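Local coordinates for PqqA binding protein (Xanthomonas campestris pv. campestris, PDB 3G2B) that probably binds the precursor peptide PqqA and presents it to PqqE during biosynthesis of the redox cofactor pyrroloquinoline quinone, at residues D42-V47 with Q63-E68; Q56-I61 with D79-T84; R37-D42 with T85-K90. All blocks are in the same frame, centred on the assembly; numbering follows the deposited sequence.

Contact 1: D42-V47 with Q63-E68; sequences DDIALV and QTLAAE
V47 and I44, one turn apart at the start of helix 44-51, meet a single side chain of helix 58-68, that of L65. The contact is purely apolar and buries 124 Å² in all. V47 CG1 lies 3.5 Å from L65 CD2, the closest touch. The other methyl, L65 CD1, lies between the two residues at the edge of contact with both, 4.2 Å from I44 CG1 and equally far from V47 CG1. The leucine lies alongside both, running the opposite way. Its chi2 of -174° sets CD1 trans to CA, so this methyl continues the chain toward helix 44-51 and CD2 is the side branch. V47 turns CG1 anti to the backbone N (chi1 -176°), the branch that reaches L65.

No hydrogen bond crosses between 42-47 and 63-68. A polar link between the helices comes from next door, where E68 OE1 forms a salt bridge with R51 NH1. V48 and R51 also touch L65, widening its seat on helix 44-51. V47 and L65 are the nearest backbone pair, their CA atoms 8.5 Å apart. The chemistry implies helices joined here by dispersion and hydrophobic burial, only partial because I44 and V47 remain partly exposed.

Contact 2: Q56-I61 with D79-T84; sequences QSLAQI and DVIELT
L58 is the side chain that 56-61 sends into helix 73-89, where V80, I81 and T84 receive it. Its CD2 packs 3.8 Å from V80 CG1, and its CB lies 3.9 Å from that same methyl, the two side chains crossing at a slant. CD1 comes to I81 CG1 at 4.1 Å. T84 meets the leucine tip to tip: L58 CD2 is 3.5 Å from T84 OG1, a touch of methyl on hydroxyl, while CD1 lies against T84 CB and CG2.

That hydroxyl is held by its own helix. T84 OG1 donates to V80 O over 2.8 Å, tilted 34° from the carbonyl plane, while T84 N reaches the same oxygen from the opposite face. T84 OG1 also hydrogen-bonds with Y52 OH, so its polar needs are met inside a buried, largely apolar contact. With OG1 beside the backbone N (chi1 -55°), the hydroxyl can fold back onto the helix and still border L58.

Further out, S57 fixes where the L58 helix starts. It is the N-cap, and with Q60 it forms a capping box: Q60 N donates to S57 OG at 3.1 Å, and S57 N donates to Q60 OE1 at 2.9 Å, meeting a lone pair of the amide oxygen within the amide plane.

Y52 also packs on L58 and I61. S8 and P13 of the second subunit pack on L58 and T84, and the backbones of L58 and A59 hydrogen-bond to that chain. On helix 44-51, V48 touches V80 and L83, so three helices cluster here, consistent with the helix-turn-helix-related character of the PqqD family.

Contact 3: R37-D42 with T85-K90; sequences RVVELD and TTLHQK. With PO4 (phosphate ion), chain B.
Strand 29-41 and the C-terminal end of helix 73-89 approach closest at V39 and L87, whose CA atoms are 8.5 Å apart. V39 faces the helix with both methyls: CG1 touches L87 CD2 at 4.0 Å and also borders K90 CD, while CG2 packs closest on K90 CD, at 3.6 Å, partway along the lysine chain. K90 is the first residue to leave helical geometry, and its carbonyl is taken by R37. R37 NH2 donates to K90 O at 2.8 Å (N-H...O 152°), from a position tilted 25° from the carbonyl plane; a weak second bond runs from R37 NH1 to K90 O at 3.3 Å.

The same NH2 turns another hydrogen toward a phosphate ion, bonding O1 at 3.1 Å at the edge of the guanidinium, in its plane. K90 stays extended past V39 until its last torsion bends (chi4 -59°), which brings NZ 2.7 Å from phosphate O2. The ion thus sits between the two cationic ends, which stand 6.5 Å apart from R37 NH2 to K90 NZ. R16 and R91 of the second subunit also hydrogen-bond to it through NH1, and L92 touches R37 and V39. The ion probably comes from the crystallisation liquor; the cluster of basic groups is consistent with an anion-binding pocket, with no function established.

Residues 37-41 also pair antiparallel with a strand of the second subunit. The arrangement is a helix end packed on an intersubunit beta-sheet, part of the saddle-like fold of this PqqD crystal structure.

How the contacts relate
The three contacts build one helical cluster and tie it to the long strand. Contacts 1 and 2 share helix 58-68 and lie with centres 9 Å apart; they touch where A45 CA meets L83 CD2 at 3.5 Å. Contact 3 is 14 Å from contact 2, centre to centre, and 16 Å from contact 1, and encloses both within its chain loop. L41 bridges to each: its CB lies 4.3 Å from L46 CA, its CD2 4.2 Å from L83 CD1. Helix 73-89 passes from contact 2 to contact 3. The phosphate belongs to contact 3 alone, at the subunit interface; contact 2 also meets the second subunit, and contact 1 does so through L46.

Contact 1: D42-V47 with Q63-E68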
ATOM      1  N   ASP A  42     -17.352   5.255  -4.983  1.00 15.70           N
ATOM      2  CA  ASP A  42     -18.668   5.840  -5.162  1.00 17.93           C
ATOM      3  C   ASP A  42     -18.931   6.315  -6.575  1.00 16.76           C
ATOM      4  O   ASP A  42     -18.028   6.765  -7.274  1.00 15.80           O
ATOM      5  CB  ASP A  42     -18.886   6.990  -4.176  1.00 24.01           C
ATOM      6  CG  ASP A  42     -17.832   8.056  -4.283  1.00 28.12           C
ATOM      7  OD1 ASP A  42     -17.717   8.667  -5.364  1.00 32.54           O
ATOM      8  OD2 ASP A  42     -17.119   8.286  -3.282  1.00 33.34           O
ATOM      9  N   ASP A  43     -20.184   6.173  -6.993  1.00 14.78           N
ATOM     10  CA  ASP A  43     -20.620   6.606  -8.310  1.00 14.34           C
ATOM     11  C   ASP A  43     -19.760   6.111  -9.480  1.00 14.85           C
ATOM     12  O   ASP A  43     -19.623   4.907  -9.676  1.00 14.25           O
ATOM     13  CB  ASP A  43     -20.738   8.133  -8.308  1.00 13.46           C
ATOM     14  CG  ASP A  43     -21.780   8.632  -7.309  1.00 14.00           C
ATOM     15  OD1 ASP A  43     -21.819   9.849  -7.032  1.00 13.88           O
ATOM     16  OD2 ASP A  43     -22.568   7.806  -6.796  1.00 14.10           O
ATOM     17  N   ILE A  44     -19.179   7.019 -10.257  1.00 16.07           N
ATOM     18  CA  ILE A  44     -18.398   6.590 -11.414  1.00 17.33           C
ATOM     19  C   ILE A  44     -17.178   5.725 -11.085  1.00 17.08           C
ATOM     20  O   ILE A  44     -16.756   4.917 -11.915  1.00 17.00           O
ATOM     21  CB  ILE A  44     -17.965   7.805 -12.286  1.00 19.36           C
ATOM     22  CG1 ILE A  44     -17.870   7.380 -13.757  1.00 22.07           C
ATOM     23  CG2 ILE A  44     -16.629   8.351 -11.819  1.00 18.43           C
ATOM     24  CD1 ILE A  44     -19.199   6.983 -14.366  1.00 24.00           C
ATOM     25  N   ALA A  45     -16.626   5.874  -9.881  1.00 15.25           N
ATOM     26  CA  ALA A  45     -15.463   5.082  -9.470  1.00 14.83           C
ATOM     27  C   ALA A  45     -15.838   3.600  -9.425  1.00 15.27           C
ATOM     28  O   ALA A  45     -15.008   2.721  -9.671  1.00 14.15           O
ATOM     29  CB  ALA A  45     -14.972   5.538  -8.101  1.00 16.35           C
ATOM     30  N   LEU A  46     -17.094   3.328  -9.090  1.00 14.37           N
ATOM     31  CA  LEU A  46     -17.587   1.958  -9.038  1.00 13.30           C
ATOM     32  C   LEU A  46     -17.513   1.353 -10.441  1.00 14.71           C
ATOM     33  O   LEU A  46     -17.070   0.216 -10.623  1.00 12.80           O
ATOM     34  CB  LEU A  46     -19.038   1.951  -8.538  1.00 14.75           C
ATOM     35  CG  LEU A  46     -19.795   0.629  -8.638  1.00 13.72           C
ATOM     36  CD1 LEU A  46     -19.059  -0.444  -7.834  1.00 14.68           C
ATOM     37  CD2 LEU A  46     -21.221   0.818  -8.120  1.00 15.34           C
ATOM     38  N   VAL A  47     -17.939   2.124 -11.437  1.00 13.33           N
ATOM     39  CA  VAL A  47     -17.918   1.654 -12.815  1.00 13.59           C
ATOM     40  C   VAL A  47     -16.493   1.483 -13.331  1.00 12.13           C
ATOM     41  O   VAL A  47     -16.177   0.490 -13.979  1.00 13.17           O
ATOM     42  CB  VAL A  47     -18.672   2.630 -13.747  1.00 13.97           C
ATOM     43  CG1 VAL A  47     -18.722   2.068 -15.158  1.00 14.37           C
ATOM     44  CG2 VAL A  47     -20.084   2.867 -13.217  1.00 17.26           C
ATOM     45  N   GLN A  63     -13.158   7.595 -22.401  1.00  8.48           N
ATOM     46  CA  GLN A  63     -13.883   7.864 -23.640  1.00  9.74           C
ATOM     47  C   GLN A  63     -15.179   7.050 -23.671  1.00 10.03           C
ATOM     48  O   GLN A  63     -16.241   7.573 -24.006  1.00 10.29           O
ATOM     49  CB  GLN A  63     -13.007   7.510 -24.843  1.00  9.24           C
ATOM     50  CG  GLN A  63     -13.774   7.288 -26.155  1.00  9.99           C
ATOM     51  CD  GLN A  63     -14.435   8.541 -26.702  1.00 12.43           C
ATOM     52  OE1 GLN A  63     -15.299   8.461 -27.580  1.00 14.41           O
ATOM     53  NE2 GLN A  63     -14.029   9.702 -26.205  1.00  7.86           N
ATOM     54  N   THR A  64     -15.079   5.776 -23.303  1.00 10.33           N
ATOM     55  CA  THR A  64     -16.231   4.878 -23.274  1.00 11.98           C
ATOM     56  C   THR A  64     -17.284   5.371 -22.285  1.00 11.24           C
ATOM     57  O   THR A  64     -18.454   5.538 -22.634  1.00 12.29           O
ATOM     58  CB  THR A  64     -15.802   3.444 -22.870  1.00 13.85           C
ATOM     59  OG1 THR A  64     -14.947   2.900 -23.883  1.00 15.48           O
ATOM     60  CG2 THR A  64     -17.016   2.540 -22.697  1.00 16.14           C
ATOM     61  N   LEU A  65     -16.865   5.614 -21.049  1.00 12.38           N
ATOM     62  CA  LEU A  65     -17.796   6.076 -20.024  1.00 11.21           C
ATOM     63  C   LEU A  65     -18.419   7.432 -20.333  1.00 11.38           C
ATOM     64  O   LEU A  65     -19.613   7.639 -20.101  1.00 11.22           O
ATOM     65  CB  LEU A  65     -17.102   6.128 -18.660  1.00 12.24           C
ATOM     66  CG  LEU A  65     -16.646   4.781 -18.098  1.00 14.89           C
ATOM     67  CD1 LEU A  65     -16.122   4.972 -16.677  1.00 13.75           C
ATOM     68  CD2 LEU A  65     -17.815   3.801 -18.104  1.00 15.77           C
ATOM     69  N   ALA A  66     -17.632   8.365 -20.856  1.00 10.78           N
ATOM     70  CA  ALA A  66     -18.187   9.675 -21.159  1.00 11.04           C
ATOM     71  C   ALA A  66     -19.267   9.535 -22.226  1.00 11.87           C
ATOM     72  O   ALA A  66     -20.307  10.185 -22.152  1.00 13.01           O
ATOM     73  CB  ALA A  66     -17.087  10.636 -21.623  1.00 10.12           C
ATOM     74  N   ALA A  67     -19.027   8.672 -23.209  1.00 11.53           N
ATOM     75  CA  ALA A  67     -20.000   8.465 -24.274  1.00 13.00           C
ATOM     76  C   ALA A  67     -21.254   7.793 -23.724  1.00 13.93           C
ATOM     77  O   ALA A  67     -22.371   8.177 -24.073  1.00 15.85           O
ATOM     78  CB  ALA A  67     -19.392   7.619 -25.387  1.00 12.99           C
ATOM     79  N   GLU A  68     -21.070   6.798 -22.859  1.00 14.65           N
ATOM     80  CA  GLU A  68     -22.200   6.085 -22.269  1.00 15.29           C
ATOM     81  C   GLU A  68     -23.054   6.978 -21.377  1.00 15.15           C
ATOM     82  O   GLU A  68     -24.281   6.872 -21.375  1.00 15.98           O
ATOM     83  CB  GLU A  68     -21.718   4.890 -21.440  1.00 15.98           C
ATOM     84  CG  GLU A  68     -20.958   3.837 -22.226  1.00 19.90           C
ATOM     85  CD  GLU A  68     -20.649   2.602 -21.400  1.00 19.81           C
ATOM     86  OE1 GLU A  68     -20.636   2.694 -20.155  1.00 22.22           O
ATOM     87  OE2 GLU A  68     -20.402   1.536 -22.001  1.00 23.72           O
TER

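Contact 2: Q56-I61 with D79-T84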
ATOM      1  N   GLN A  56      -7.518  -2.272 -21.610  1.00 15.14           N
ATOM      2  CA  GLN A  56      -8.002  -0.931 -21.928  1.00 15.09           C
ATOM      3  C   GLN A  56      -7.207   0.100 -21.136  1.00 13.62           C
ATOM      4  O   GLN A  56      -6.879  -0.126 -19.972  1.00 13.35           O
ATOM      5  CB  GLN A  56      -9.483  -0.804 -21.557  1.00 17.81           C
ATOM      6  CG  GLN A  56     -10.396  -1.776 -22.280  1.00 22.07           C
ATOM      7  CD  GLN A  56     -10.544  -1.448 -23.751  1.00 25.67           C
ATOM      8  OE1 GLN A  56     -10.468  -2.331 -24.608  1.00 28.37           O
ATOM      9  NE2 GLN A  56     -10.769  -0.173 -24.052  1.00 25.17           N
ATOM     10  N   SER A  57      -6.905   1.232 -21.761  1.00 11.91           N
ATOM     11  CA  SER A  57      -6.163   2.295 -21.089  1.00 11.21           C
ATOM     12  C   SER A  57      -7.161   3.204 -20.392  1.00 10.96           C
ATOM     13  O   SER A  57      -8.361   3.125 -20.658  1.00 11.90           O
ATOM     14  CB  SER A  57      -5.370   3.116 -22.102  1.00 12.50           C
ATOM     15  OG  SER A  57      -6.246   3.861 -22.930  1.00 14.43           O
ATOM     16  N   LEU A  58      -6.672   4.069 -19.507  1.00  9.32           N
ATOM     17  CA  LEU A  58      -7.565   4.988 -18.805  1.00  8.18           C
ATOM     18  C   LEU A  58      -8.219   5.926 -19.814  1.00  9.29           C
ATOM     19  O   LEU A  58      -9.366   6.333 -19.641  1.00  8.65           O
ATOM     20  CB  LEU A  58      -6.797   5.796 -17.755  1.00  8.37           C
ATOM     21  CG  LEU A  58      -6.107   4.968 -16.667  1.00  9.12           C
ATOM     22  CD1 LEU A  58      -5.560   5.915 -15.594  1.00 10.43           C
ATOM     23  CD2 LEU A  58      -7.088   3.979 -16.050  1.00  8.49           C
ATOM     24  N   ALA A  59      -7.483   6.272 -20.867  1.00  9.35           N
ATOM     25  CA  ALA A  59      -8.025   7.142 -21.903  1.00  9.37           C
ATOM     26  C   ALA A  59      -9.223   6.453 -22.551  1.00  8.50           C
ATOM     27  O   ALA A  59     -10.274   7.066 -22.745  1.00  9.83           O
ATOM     28  CB  ALA A  59      -6.951   7.440 -22.954  1.00 10.10           C
ATOM     29  N   GLN A  60      -9.070   5.171 -22.871  1.00  9.79           N
ATOM     30  CA  GLN A  60     -10.150   4.410 -23.490  1.00  9.37           C
ATOM     31  C   GLN A  60     -11.325   4.252 -22.533  1.00 10.16           C
ATOM     32  O   GLN A  60     -12.480   4.373 -22.929  1.00 10.22           O
ATOM     33  CB  GLN A  60      -9.642   3.034 -23.922  1.00 10.41           C
ATOM     34  CG  GLN A  60      -8.661   3.095 -25.081  1.00 12.19           C
ATOM     35  CD  GLN A  60      -8.051   1.740 -25.405  1.00 15.94           C
ATOM     36  OE1 GLN A  60      -7.339   1.154 -24.590  1.00 16.06           O
ATOM     37  NE2 GLN A  60      -8.329   1.236 -26.606  1.00 19.87           N
ATOM     38  N   ILE A  61     -11.027   3.982 -21.269  1.00  9.41           N
ATOM     39  CA  ILE A  61     -12.088   3.822 -20.284  1.00 10.05           C
ATOM     40  C   ILE A  61     -12.887   5.118 -20.155  1.00  9.81           C
ATOM     41  O   ILE A  61     -14.117   5.095 -20.106  1.00  9.33           O
ATOM     42  CB  ILE A  61     -11.508   3.417 -18.911  1.00  9.40           C
ATOM     43  CG1 ILE A  61     -10.961   1.987 -18.992  1.00 12.12           C
ATOM     44  CG2 ILE A  61     -12.586   3.520 -17.832  1.00 11.36           C
ATOM     45  CD1 ILE A  61     -10.202   1.537 -17.760  1.00 11.03           C
ATOM     46  N   ASP A  79     -11.169  12.504 -13.781  1.00  9.93           N
ATOM     47  CA  ASP A  79     -11.703  11.723 -12.674  1.00 10.86           C
ATOM     48  C   ASP A  79     -11.167  10.292 -12.667  1.00 10.14           C
ATOM     49  O   ASP A  79     -10.834   9.748 -11.606  1.00 10.76           O
ATOM     50  CB  ASP A  79     -13.234  11.730 -12.728  1.00 11.81           C
ATOM     51  CG  ASP A  79     -13.829  13.039 -12.220  1.00 14.38           C
ATOM     52  OD1 ASP A  79     -13.093  14.047 -12.127  1.00 14.91           O
ATOM     53  OD2 ASP A  79     -15.035  13.065 -11.911  1.00 18.30           O
ATOM     54  N   VAL A  80     -11.076   9.689 -13.849  1.00  9.26           N
ATOM     55  CA  VAL A  80     -10.569   8.327 -13.970  1.00  8.64           C
ATOM     56  C   VAL A  80      -9.112   8.270 -13.537  1.00  9.66           C
ATOM     57  O   VAL A  80      -8.703   7.372 -12.807  1.00  8.92           O
ATOM     58  CB  VAL A  80     -10.697   7.806 -15.428  1.00  8.19           C
ATOM     59  CG1 VAL A  80      -9.953   6.480 -15.585  1.00 10.20           C
ATOM     60  CG2 VAL A  80     -12.158   7.624 -15.782  1.00  9.88           C
ATOM     61  N   ILE A  81      -8.318   9.236 -13.986  1.00  8.74           N
ATOM     62  CA  ILE A  81      -6.914   9.259 -13.610  1.00 10.04           C
ATOM     63  C   ILE A  81      -6.748   9.492 -12.109  1.00  9.54           C
ATOM     64  O   ILE A  81      -5.920   8.850 -11.471  1.00  9.70           O
ATOM     65  CB  ILE A  81      -6.149  10.336 -14.399  1.00 10.72           C
ATOM     66  CG1 ILE A  81      -6.133   9.956 -15.880  1.00 12.12           C
ATOM     67  CG2 ILE A  81      -4.732  10.469 -13.863  1.00 13.93           C
ATOM     68  CD1 ILE A  81      -5.429  10.964 -16.779  1.00 13.54           C
ATOM     69  N   GLU A  82      -7.541  10.401 -11.549  1.00 10.78           N
ATOM     70  CA  GLU A  82      -7.465  10.683 -10.117  1.00 11.77           C
ATOM     71  C   GLU A  82      -7.762   9.421  -9.306  1.00 10.61           C
ATOM     72  O   GLU A  82      -7.025   9.082  -8.380  1.00  9.84           O
ATOM     73  CB  GLU A  82      -8.461  11.783  -9.732  1.00 14.95           C
ATOM     74  CG  GLU A  82      -8.603  11.977  -8.221  1.00 22.69           C
ATOM     75  CD  GLU A  82      -9.653  13.015  -7.844  1.00 26.91           C
ATOM     76  OE1 GLU A  82     -10.787  12.946  -8.370  1.00 27.86           O
ATOM     77  OE2 GLU A  82      -9.346  13.894  -7.012  1.00 30.19           O
ATOM     78  N   LEU A  83      -8.837   8.722  -9.662  1.00 10.54           N
ATOM     79  CA  LEU A  83      -9.207   7.500  -8.950  1.00 10.90           C
ATOM     80  C   LEU A  83      -8.127   6.434  -9.046  1.00 11.25           C
ATOM     81  O   LEU A  83      -7.748   5.819  -8.044  1.00 11.83           O
ATOM     82  CB  LEU A  83     -10.512   6.924  -9.511  1.00 11.94           C
ATOM     83  CG  LEU A  83     -10.830   5.499  -9.038  1.00 14.81           C
ATOM     84  CD1 LEU A  83     -11.183   5.521  -7.558  1.00 15.99           C
ATOM     85  CD2 LEU A  83     -11.980   4.929  -9.857  1.00 15.33           C
ATOM     86  N   THR A  84      -7.640   6.206 -10.261  1.00 10.39           N
ATOM     87  CA  THR A  84      -6.622   5.193 -10.497  1.00 10.22           C
ATOM     88  C   THR A  84      -5.351   5.491  -9.718  1.00 10.05           C
ATOM     89  O   THR A  84      -4.700   4.584  -9.203  1.00 10.12           O
ATOM     90  CB  THR A  84      -6.312   5.087 -11.997  1.00 10.95           C
ATOM     91  OG1 THR A  84      -7.535   4.849 -12.702  1.00 10.20           O
ATOM     92  CG2 THR A  84      -5.341   3.949 -12.265  1.00 11.64           C
TER

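Contact 3: R37-D42 with T85-K90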
ATOM      1  N   ARG A  37      -8.045  -4.849   3.814  1.00 13.84           N
ATOM      2  CA  ARG A  37      -8.413  -3.440   3.806  1.00 15.53           C
ATOM      3  C   ARG A  37      -9.698  -3.209   3.027  1.00 16.30           C
ATOM      4  O   ARG A  37     -10.100  -4.032   2.202  1.00 16.44           O
ATOM      5  CB  ARG A  37      -7.289  -2.600   3.201  1.00 16.48           C
ATOM      6  CG  ARG A  37      -6.016  -2.566   4.039  1.00 15.34           C
ATOM      7  CD  ARG A  37      -4.874  -1.959   3.238  1.00 16.69           C
ATOM      8  NE  ARG A  37      -4.445  -2.844   2.159  1.00 17.23           N
ATOM      9  CZ  ARG A  37      -3.828  -2.431   1.056  1.00 19.37           C
ATOM     10  NH1 ARG A  37      -3.466  -3.304   0.126  1.00 19.65           N
ATOM     11  NH2 ARG A  37      -3.588  -1.139   0.875  1.00 21.19           N
ATOM     12  N   VAL A  38     -10.339  -2.081   3.311  1.00 16.76           N
ATOM     13  CA  VAL A  38     -11.584  -1.707   2.657  1.00 16.80           C
ATOM     14  C   VAL A  38     -11.407  -0.322   2.052  1.00 17.28           C
ATOM     15  O   VAL A  38     -10.990   0.615   2.737  1.00 18.94           O
ATOM     16  CB  VAL A  38     -12.751  -1.675   3.673  1.00 19.19           C
ATOM     17  CG1 VAL A  38     -14.042  -1.269   2.980  1.00 17.43           C
ATOM     18  CG2 VAL A  38     -12.907  -3.039   4.322  1.00 20.55           C
ATOM     19  N   VAL A  39     -11.703  -0.200   0.762  1.00 14.06           N
ATOM     20  CA  VAL A  39     -11.584   1.073   0.068  1.00 14.57           C
ATOM     21  C   VAL A  39     -12.939   1.410  -0.551  1.00 13.94           C
ATOM     22  O   VAL A  39     -13.443   0.671  -1.393  1.00 12.55           O
ATOM     23  CB  VAL A  39     -10.504   1.003  -1.040  1.00 15.72           C
ATOM     24  CG1 VAL A  39     -10.427   2.322  -1.780  1.00 16.68           C
ATOM     25  CG2 VAL A  39      -9.147   0.661  -0.420  1.00 16.48           C
ATOM     26  N   GLU A  40     -13.526   2.523  -0.123  1.00 14.24           N
ATOM     27  CA  GLU A  40     -14.832   2.940  -0.627  1.00 15.53           C
ATOM     28  C   GLU A  40     -14.782   3.456  -2.063  1.00 15.66           C
ATOM     29  O   GLU A  40     -13.875   4.203  -2.434  1.00 17.23           O
ATOM     30  CB  GLU A  40     -15.421   4.018   0.286  1.00 17.89           C
ATOM     31  CG  GLU A  40     -16.784   4.533  -0.161  1.00 24.87           C
ATOM     32  CD  GLU A  40     -17.365   5.562   0.796  1.00 27.76           C
ATOM     33  OE1 GLU A  40     -18.492   6.042   0.542  1.00 30.00           O
ATOM     34  OE2 GLU A  40     -16.697   5.893   1.799  1.00 30.57           O
ATOM     35  N   LEU A  41     -15.764   3.041  -2.860  1.00 14.80           N
ATOM     36  CA  LEU A  41     -15.886   3.442  -4.263  1.00 14.56           C
ATOM     37  C   LEU A  41     -17.268   4.052  -4.437  1.00 16.17           C
ATOM     38  O   LEU A  41     -18.262   3.430  -4.080  1.00 16.58           O
ATOM     39  CB  LEU A  41     -15.794   2.227  -5.184  1.00 14.92           C
ATOM     40  CG  LEU A  41     -14.488   1.463  -5.358  1.00 16.53           C
ATOM     41  CD1 LEU A  41     -14.726   0.255  -6.260  1.00 17.07           C
ATOM     42  CD2 LEU A  41     -13.451   2.382  -5.963  1.00 17.58           C
ATOM     43  N   ASP A  42     -17.352   5.255  -4.983  1.00 15.70           N
ATOM     44  CA  ASP A  42     -18.668   5.840  -5.162  1.00 17.93           C
ATOM     45  C   ASP A  42     -18.931   6.315  -6.575  1.00 16.76           C
ATOM     46  O   ASP A  42     -18.028   6.765  -7.274  1.00 15.80           O
ATOM     47  CB  ASP A  42     -18.886   6.990  -4.176  1.00 24.01           C
ATOM     48  CG  ASP A  42     -17.832   8.056  -4.283  1.00 28.12           C
ATOM     49  OD1 ASP A  42     -17.717   8.667  -5.364  1.00 32.54           O
ATOM     50  OD2 ASP A  42     -17.119   8.286  -3.282  1.00 33.34           O
ATOM     51  N   THR A  85      -5.004   6.770  -9.625  1.00  9.80           N
ATOM     52  CA  THR A  85      -3.826   7.172  -8.877  1.00 11.00           C
ATOM     53  C   THR A  85      -4.004   6.764  -7.412  1.00 11.54           C
ATOM     54  O   THR A  85      -3.093   6.211  -6.800  1.00 12.03           O
ATOM     55  CB  THR A  85      -3.612   8.689  -8.967  1.00 13.00           C
ATOM     56  OG1 THR A  85      -3.327   9.041 -10.327  1.00 13.98           O
ATOM     57  CG2 THR A  85      -2.456   9.124  -8.078  1.00 14.34           C
ATOM     58  N   THR A  86      -5.183   7.033  -6.859  1.00 12.01           N
ATOM     59  CA  THR A  86      -5.474   6.677  -5.473  1.00 12.06           C
ATOM     60  C   THR A  86      -5.415   5.166  -5.258  1.00 11.96           C
ATOM     61  O   THR A  86      -4.817   4.687  -4.289  1.00 11.58           O
ATOM     62  CB  THR A  86      -6.864   7.193  -5.059  1.00 12.92           C
ATOM     63  OG1 THR A  86      -6.854   8.627  -5.089  1.00 14.31           O
ATOM     64  CG2 THR A  86      -7.224   6.719  -3.651  1.00 12.98           C
ATOM     65  N   LEU A  87      -6.030   4.411  -6.164  1.00 10.27           N
ATOM     66  CA  LEU A  87      -6.022   2.957  -6.035  1.00 10.86           C
ATOM     67  C   LEU A  87      -4.616   2.394  -6.211  1.00 11.96           C
ATOM     68  O   LEU A  87      -4.255   1.388  -5.595  1.00 11.64           O
ATOM     69  CB  LEU A  87      -6.981   2.324  -7.050  1.00 11.84           C
ATOM     70  CG  LEU A  87      -8.455   2.716  -6.901  1.00 11.56           C
ATOM     71  CD1 LEU A  87      -9.289   1.899  -7.895  1.00 11.95           C
ATOM     72  CD2 LEU A  87      -8.931   2.460  -5.475  1.00 11.74           C
ATOM     73  N   HIS A  88      -3.814   3.041  -7.049  1.00 11.29           N
ATOM     74  CA  HIS A  88      -2.448   2.585  -7.264  1.00 12.36           C
ATOM     75  C   HIS A  88      -1.638   2.832  -5.991  1.00 12.66           C
ATOM     76  O   HIS A  88      -0.851   1.987  -5.572  1.00 13.81           O
ATOM     77  CB  HIS A  88      -1.811   3.336  -8.435  1.00 14.29           C
ATOM     78  CG  HIS A  88      -0.427   2.868  -8.764  1.00 17.26           C
ATOM     79  ND1 HIS A  88       0.601   3.737  -9.059  1.00 21.23           N
ATOM     80  CD2 HIS A  88       0.094   1.622  -8.854  1.00 19.90           C
ATOM     81  CE1 HIS A  88       1.698   3.046  -9.315  1.00 21.45           C
ATOM     82  NE2 HIS A  88       1.418   1.762  -9.198  1.00 22.48           N
ATOM     83  N   GLN A  89      -1.845   3.989  -5.370  1.00 12.19           N
ATOM     84  CA  GLN A  89      -1.126   4.320  -4.144  1.00 14.57           C
ATOM     85  C   GLN A  89      -1.424   3.288  -3.066  1.00 14.09           C
ATOM     86  O   GLN A  89      -0.553   2.951  -2.256  1.00 15.06           O
ATOM     87  CB  GLN A  89      -1.531   5.707  -3.647  1.00 16.32           C
ATOM     88  CG  GLN A  89      -1.140   6.838  -4.583  1.00 23.98           C
ATOM     89  CD  GLN A  89      -1.582   8.189  -4.066  1.00 26.44           C
ATOM     90  OE1 GLN A  89      -2.731   8.362  -3.661  1.00 29.79           O
ATOM     91  NE2 GLN A  89      -0.674   9.159  -4.087  1.00 31.07           N
ATOM     92  N   LYS A  90      -2.652   2.776  -3.075  1.00 13.92           N
ATOM     93  CA  LYS A  90      -3.078   1.785  -2.096  1.00 13.72           C
ATOM     94  C   LYS A  90      -2.641   0.362  -2.436  1.00 15.26           C
ATOM     95  O   LYS A  90      -3.050  -0.590  -1.773  1.00 16.35           O
ATOM     96  CB  LYS A  90      -4.596   1.855  -1.908  1.00 15.64           C
ATOM     97  CG  LYS A  90      -5.059   3.143  -1.225  1.00 17.47           C
ATOM     98  CD  LYS A  90      -6.557   3.147  -0.980  1.00 18.25           C
ATOM     99  CE  LYS A  90      -7.027   4.447  -0.333  1.00 18.64           C
ATOM    100  NZ  LYS A  90      -6.376   4.724   0.982  1.00 21.41           N
TER
HETATM  101  P   PO4 B 210      -4.866   2.038   3.168  1.00 32.57           P
HETATM  102  O1  PO4 B 210      -3.525   1.351   2.704  1.00 33.90           O
HETATM  103  O2  PO4 B 210      -4.785   3.591   2.899  1.00 34.85           O
HETATM  104  O3  PO4 B 210      -6.074   1.418   2.366  1.00 34.02           O
HETATM  105  O4  PO4 B 210      -5.085   1.787   4.707  1.00 35.57           O